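Side-chain contacts in endonuclease III (Geobacillus stearothermophilus, PDB 1ORN), which probably excises damaged pyrimidine bases from DNA as a glycosylase with lyase activity, and carries a [4Fe-4S] cluster: residues L36-V41 with R57-Y62; V40-Q45 with Q78-I83. One frame throughout, in Å; residues are numbered along the deposited sequence.

Contact 1: residues L36-V41 with R57-Y62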
# COMPACT_ATOMS: atom_id res chain seq x y z
N LEU C 36 -1.81 8.98 9.04
CA LEU C 36 -1.43 8.10 7.93
C LEU C 36 -1.41 6.65 8.43
O LEU C 36 -1.95 5.76 7.78
CB LEU C 36 -0.05 8.44 7.37
CG LEU C 36 0.43 7.50 6.25
CD1 LEU C 36 -0.53 7.55 5.06
CD2 LEU C 36 1.84 7.89 5.81
N LEU C 37 -0.78 6.43 9.58
CA LEU C 37 -0.69 5.08 10.13
C LEU C 37 -2.06 4.45 10.29
O LEU C 37 -2.28 3.31 9.87
CB LEU C 37 0.03 5.09 11.48
CG LEU C 37 0.14 3.73 12.20
CD1 LEU C 37 0.89 2.74 11.33
CD2 LEU C 37 0.84 3.92 13.53
N ILE C 38 -3.00 5.18 10.90
CA ILE C 38 -4.34 4.63 11.09
C ILE C 38 -4.99 4.34 9.74
O ILE C 38 -5.59 3.28 9.53
CB ILE C 38 -5.26 5.59 11.87
CG1 ILE C 38 -4.71 5.81 13.29
CG2 ILE C 38 -6.69 5.03 11.91
CD1 ILE C 38 -4.59 4.54 14.10
N ALA C 39 -4.88 5.30 8.82
CA ALA C 39 -5.47 5.14 7.50
C ALA C 39 -4.95 3.92 6.73
O ALA C 39 -5.73 3.20 6.11
CB ALA C 39 -5.24 6.41 6.67
N VAL C 40 -3.64 3.68 6.79
CA VAL C 40 -3.06 2.55 6.07
C VAL C 40 -3.49 1.23 6.72
O VAL C 40 -3.74 0.26 6.02
CB VAL C 40 -1.52 2.66 6.02
CG1 VAL C 40 -0.93 1.47 5.27
CG2 VAL C 40 -1.14 3.95 5.28
N VAL C 41 -3.59 1.22 8.04
CA VAL C 41 -4.02 0.00 8.74
C VAL C 41 -5.45 -0.34 8.28
O VAL C 41 -5.77 -1.50 7.99
CB VAL C 41 -4.02 0.19 10.28
CG1 VAL C 41 -4.79 -0.95 10.96
CG2 VAL C 41 -2.57 0.18 10.78
N ARG C 57 -14.64 11.60 9.03
CA ARG C 57 -15.23 11.85 10.34
C ARG C 57 -14.40 11.25 11.48
O ARG C 57 -14.35 11.81 12.58
CB ARG C 57 -16.66 11.31 10.39
CG ARG C 57 -16.81 9.87 9.95
CD ARG C 57 -18.23 9.37 10.21
NE ARG C 57 -18.47 8.06 9.62
CZ ARG C 57 -18.52 7.81 8.32
NH1 ARG C 57 -18.75 6.58 7.88
NH2 ARG C 57 -18.36 8.81 7.45
N LEU C 58 -13.76 10.12 11.24
CA LEU C 58 -12.96 9.47 12.27
C LEU C 58 -11.86 10.38 12.79
O LEU C 58 -11.63 10.46 14.00
CB LEU C 58 -12.32 8.19 11.74
CG LEU C 58 -11.67 7.31 12.82
CD1 LEU C 58 -12.76 6.50 13.51
CD2 LEU C 58 -10.64 6.37 12.19
N PHE C 59 -11.17 11.07 11.89
CA PHE C 59 -10.08 11.94 12.30
C PHE C 59 -10.54 13.24 12.96
O PHE C 59 -9.71 14.04 13.40
CB PHE C 59 -9.16 12.24 11.11
CG PHE C 59 -8.44 11.03 10.58
CD1 PHE C 59 -8.36 9.85 11.33
CD2 PHE C 59 -7.81 11.06 9.34
CE1 PHE C 59 -7.67 8.73 10.85
CE2 PHE C 59 -7.12 9.96 8.84
CZ PHE C 59 -7.05 8.78 9.60
N GLU C 60 -11.84 13.45 13.03
CA GLU C 60 -12.37 14.64 13.70
C GLU C 60 -12.71 14.23 15.12
O GLU C 60 -12.57 15.02 16.06
CB GLU C 60 -13.62 15.16 12.98
CG GLU C 60 -13.31 15.78 11.63
CD GLU C 60 -12.16 16.77 11.70
OE1 GLU C 60 -12.28 17.77 12.44
OE2 GLU C 60 -11.13 16.54 11.03
N LYS C 61 -13.14 12.98 15.28
CA LYS C 61 -13.50 12.44 16.58
C LYS C 61 -12.26 12.01 17.38
O LYS C 61 -12.18 12.25 18.59
CB LYS C 61 -14.43 11.24 16.42
CG LYS C 61 -14.84 10.59 17.73
CD LYS C 61 -15.95 9.58 17.51
CE LYS C 61 -16.40 8.94 18.81
NZ LYS C 61 -17.55 8.02 18.59
N TYR C 62 -11.31 11.39 16.69
CA TYR C 62 -10.07 10.93 17.32
C TYR C 62 -8.89 11.66 16.69
O TYR C 62 -8.77 11.73 15.47
CB TYR C 62 -9.91 9.42 17.09
CG TYR C 62 -11.09 8.57 17.52
CD1 TYR C 62 -11.21 8.11 18.84
CD2 TYR C 62 -12.09 8.22 16.61
CE1 TYR C 62 -12.27 7.30 19.23
CE2 TYR C 62 -13.16 7.42 16.99
CZ TYR C 62 -13.25 6.96 18.30
OH TYR C 62 -14.31 6.16 18.67

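Contact 2: residues V40-Q45 with Q78-I83. With nucleotides of chain B; nucleotides of chain A.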
# COMPACT_ATOMS: atom_id res chain seq x y z
N VAL C 40 -3.64 3.68 6.79
CA VAL C 40 -3.06 2.55 6.07
C VAL C 40 -3.49 1.23 6.72
O VAL C 40 -3.74 0.26 6.02
CB VAL C 40 -1.52 2.66 6.02
CG1 VAL C 40 -0.93 1.47 5.27
CG2 VAL C 40 -1.14 3.95 5.28
N VAL C 41 -3.59 1.22 8.04
CA VAL C 41 -4.02 0.00 8.74
C VAL C 41 -5.45 -0.34 8.28
O VAL C 41 -5.77 -1.50 7.99
CB VAL C 41 -4.02 0.19 10.28
CG1 VAL C 41 -4.79 -0.95 10.96
CG2 VAL C 41 -2.57 0.18 10.78
N LEU C 42 -6.29 0.69 8.19
CA LEU C 42 -7.67 0.50 7.75
C LEU C 42 -7.75 0.10 6.27
O LEU C 42 -8.68 -0.59 5.85
CB LEU C 42 -8.48 1.79 7.97
CG LEU C 42 -8.75 2.25 9.42
CD1 LEU C 42 -9.53 3.56 9.40
CD2 LEU C 42 -9.53 1.17 10.17
N SER C 43 -6.75 0.54 5.50
CA SER C 43 -6.66 0.29 4.06
C SER C 43 -6.50 -1.17 3.63
O SER C 43 -6.77 -1.52 2.48
CB SER C 43 -5.51 1.11 3.47
OG SER C 43 -5.33 0.87 2.09
N ALA C 44 -6.05 -2.03 4.54
CA ALA C 44 -5.86 -3.43 4.19
C ALA C 44 -7.16 -4.08 3.72
O ALA C 44 -8.14 -4.13 4.46
CB ALA C 44 -5.30 -4.20 5.38
N GLN C 45 -7.17 -4.58 2.49
CA GLN C 45 -8.36 -5.24 1.92
C GLN C 45 -9.58 -4.33 1.87
O GLN C 45 -10.71 -4.79 2.04
CB GLN C 45 -8.70 -6.49 2.74
CG GLN C 45 -7.53 -7.43 2.95
CD GLN C 45 -6.88 -7.87 1.66
OE1 GLN C 45 -7.55 -8.38 0.75
NE2 GLN C 45 -5.56 -7.68 1.57
N GLN C 78 -18.04 0.47 15.75
CA GLN C 78 -19.10 1.10 14.97
C GLN C 78 -18.59 2.26 14.13
O GLN C 78 -19.02 2.45 12.99
CB GLN C 78 -20.22 1.59 15.90
CG GLN C 78 -21.09 0.47 16.45
CD GLN C 78 -21.60 -0.46 15.36
OE1 GLN C 78 -22.22 -0.02 14.39
NE2 GLN C 78 -21.32 -1.75 15.50
N ASP C 79 -17.66 3.03 14.69
CA ASP C 79 -17.09 4.17 13.99
C ASP C 79 -16.36 3.80 12.70
O ASP C 79 -16.27 4.62 11.78
CB ASP C 79 -16.15 4.94 14.92
CG ASP C 79 -16.89 5.79 15.94
OD1 ASP C 79 -16.27 6.24 16.92
OD2 ASP C 79 -18.11 6.01 15.74
N ILE C 80 -15.85 2.58 12.62
CA ILE C 80 -15.13 2.12 11.42
C ILE C 80 -15.80 0.91 10.78
O ILE C 80 -15.21 0.24 9.93
CB ILE C 80 -13.67 1.71 11.75
CG1 ILE C 80 -13.65 0.48 12.66
CG2 ILE C 80 -12.93 2.87 12.40
CD1 ILE C 80 -12.26 -0.09 12.90
N ARG C 81 -17.04 0.64 11.17
CA ARG C 81 -17.77 -0.51 10.64
C ARG C 81 -17.80 -0.63 9.11
O ARG C 81 -17.68 -1.73 8.58
CB ARG C 81 -19.21 -0.51 11.17
CG ARG C 81 -20.05 -1.66 10.65
CD ARG C 81 -21.46 -1.64 11.24
NE ARG C 81 -22.29 -2.70 10.66
CZ ARG C 81 -22.70 -2.72 9.40
NH1 ARG C 81 -22.36 -1.75 8.57
NH2 ARG C 81 -23.45 -3.73 8.96
N SER C 82 -17.94 0.50 8.42
CA SER C 82 -18.01 0.49 6.96
C SER C 82 -16.74 0.07 6.23
O SER C 82 -16.75 -0.16 5.03
CB SER C 82 -18.44 1.87 6.45
OG SER C 82 -19.79 2.14 6.80
N ILE C 83 -15.64 -0.04 6.97
CA ILE C 83 -14.36 -0.45 6.39
C ILE C 83 -14.33 -1.96 6.17
O ILE C 83 -13.70 -2.46 5.23
CB ILE C 83 -13.18 -0.07 7.34
CG1 ILE C 83 -13.08 1.45 7.50
CG2 ILE C 83 -11.87 -0.64 6.81
CD1 ILE C 83 -12.68 2.18 6.24
P DG B 8 -4.27 -4.69 -0.18
OP1 DG B 8 -3.59 -5.67 -1.07
OP2 DG B 8 -5.76 -4.58 -0.22
O5' DG B 8 -3.86 -4.98 1.32
C5' DG B 8 -2.55 -5.45 1.65
C4' DG B 8 -2.46 -5.66 3.15
O4' DG B 8 -3.51 -6.56 3.57
C3' DG B 8 -1.16 -6.22 3.71
O3' DG B 8 -0.94 -5.52 4.93
C2' DG B 8 -1.47 -7.69 3.92
C1' DG B 8 -2.96 -7.69 4.25
N9 DG B 8 -3.70 -8.86 3.80
C8 DG B 8 -3.50 -9.59 2.66
N7 DG B 8 -4.38 -10.55 2.50
C5 DG B 8 -5.20 -10.45 3.62
C6 DG B 8 -6.34 -11.22 4.00
O6 DG B 8 -6.88 -12.15 3.39
N1 DG B 8 -6.85 -10.80 5.22
C2 DG B 8 -6.35 -9.76 5.97
N2 DG B 8 -6.98 -9.51 7.13
N3 DG B 8 -5.30 -9.03 5.62
C4 DG B 8 -4.78 -9.43 4.44
P DG A 6 -14.15 -9.07 11.51
OP1 DG A 6 -13.36 -8.01 12.19
OP2 DG A 6 -15.13 -9.88 12.28
O5' DG A 6 -14.91 -8.39 10.28
C5' DG A 6 -16.03 -9.02 9.65
C4' DG A 6 -16.54 -8.14 8.54
O4' DG A 6 -15.50 -7.95 7.54
C3' DG A 6 -17.77 -8.61 7.76
O3' DG A 6 -18.49 -7.45 7.36
C2' DG A 6 -17.16 -9.22 6.51
C1' DG A 6 -16.03 -8.22 6.26
N9 DG A 6 -14.94 -8.67 5.40
C8 DG A 6 -14.49 -9.96 5.23
N7 DG A 6 -13.48 -10.05 4.40
C5 DG A 6 -13.26 -8.74 4.00
C6 DG A 6 -12.29 -8.20 3.11
O6 DG A 6 -11.41 -8.80 2.49
N1 DG A 6 -12.42 -6.82 2.98
C2 DG A 6 -13.36 -6.05 3.62
N2 DG A 6 -13.33 -4.73 3.35
N3 DG A 6 -14.26 -6.54 4.45
C4 DG A 6 -14.16 -7.88 4.60
P DA B 6 -7.89 -6.03 -6.50
OP1 DA B 6 -7.15 -5.33 -7.58
OP2 DA B 6 -7.25 -7.18 -5.81
O5' DA B 6 -8.33 -4.95 -5.42
C5' DA B 6 -9.03 -3.77 -5.84
C4' DA B 6 -9.46 -2.95 -4.64
O4' DA B 6 -10.49 -3.64 -3.90
C3' DA B 6 -8.35 -2.62 -3.63
O3' DA B 6 -8.54 -1.28 -3.18
C2' DA B 6 -8.64 -3.57 -2.49
C1' DA B 6 -10.15 -3.65 -2.52
N9 DA B 6 -10.74 -4.86 -1.94
C8 DA B 6 -10.29 -6.15 -2.05
N7 DA B 6 -11.05 -7.03 -1.45
C5 DA B 6 -12.08 -6.27 -0.91
C6 DA B 6 -13.22 -6.61 -0.16
N6 DA B 6 -13.53 -7.86 0.19
N1 DA B 6 -14.03 -5.60 0.23
C2 DA B 6 -13.72 -4.35 -0.12
N3 DA B 6 -12.68 -3.91 -0.83
C4 DA B 6 -11.89 -4.93 -1.20
O HOH W 1 -11.29 -4.08 5.41

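Contact 1: residues L36-V41 with R57-Y62
Phe59 reaches across from helix 48-61 and meets helix 33-43 with the edge of its ring. Its CE1 lies 4.0 Å from Ile38 CG2, which sits in the plane of the ring, and its CZ lies 4.2 Å from Ala39 CB, also near that plane, so two neighbouring rim carbons each meet a methyl. The same Ile38 CG2 is shared with Leu58, whose CD2 stands 4.2 Å away; the Leu58 side chain lies nearly perpendicular to that of Ile38, whereas Phe59 and Ile38 pass alongside, pointing opposite ways. The torsions of Ile38 divide its branches: CG1 lies beside the backbone N (chi1 -63°) and carries CD1 away from helix 48-61, which leaves CG2 on the far side from that N, facing both partners. The two helices belong to the all-helical HhH-GPD fold and are joined by the turn between residues 43 and 48. Segments 36-41 and 57-61 run at 139° to one another, their axes no nearer than 11.7 Å, a gap that the Phe59 ring and the branched side chains bridge, and the buried surface is a modest 136 Å². Further apolar groups close in: Tyr68 of helix 65-69 touches Ile38, Leu58 and Phe59, and Ile93 of helix 86-103 packs on Ile38. Beyond them, Leu36 and Val40 pack against helix 123-134, and Leu37 and Val41 against Leu96. Past the end of helix 48-61, Tyr62 stacks on Tyr68, tying the chain there to the same aromatic neighbour that touches Phe59.

Contact 2: residues V40-Q45 with Q78-I83
Leu42 lies against Ile80 and Ile83, its CD2 4.1 Å from Ile80 CD1 and its CB 4.3 Å from Ile83 CG2. With CG1 beside the backbone N (chi1 -64°), Ile83 turns CG2 to within 3.3 Å of Leu42 O, a carbonyl that accepts a hydrogen bond from Lys89. Thr55, Ile93 and Leu58 add to this apolar cluster, which joins the C-terminal end of helix 33-43 to the 3-10 turn after helix 73-79. In this HhH-GPD glycosylase, caught as a covalent DNA intermediate, the last residues of both segments, Gln45 and Ile83, meet at the DNA. Gln45 O accepts from both N1 (2.8 Å) and N2 of DG6 of chain A, and the same N2 also donates to Ile83 O at 3.0 Å, so one guanine edge is read by carbonyls from both segments. Water 1 lies within hydrogen-bonding distance of Ile83 O and Ala44 O and can donate to either. Gln45, bent at chi2 (-56°), sets its amide against DG8 of chain B: NE2 donates to the sugar O4' at 3.1 Å, fairly straight at 163°, while its backbone N donates to phosphate oxygen OP2. Gln45 CD lies 3.6 Å from C5 of the DG8 base, and Ala44 CB rests against the DG8 sugar.

Overall arrangement
Contacts 1 and 2 start from the same helix, 33-43, sharing Val40 and Val41, and their centres are 9 Å apart. Helix 48-61 and its end join them: Leu58 CD1 packs 3.8 Å from Ile80 CG2, and Asp79 OD1 forms a salt bridge with Lys61 NZ (2.8 Å) and a probable hydrogen bond with Tyr62 OH (2.6 Å). Ile93 touches both Ile38 and Leu42, so helix 86-103 backs the two contacts. Both apolar contacts are buried; contact 1 stays about 6 Å (nearest atom) from the nucleic acid, while the segments of contact 2 run on to bind it through Gln45 and Ile83 O. The side chain of Ile38 is about 13 Å from the bound sodium ion.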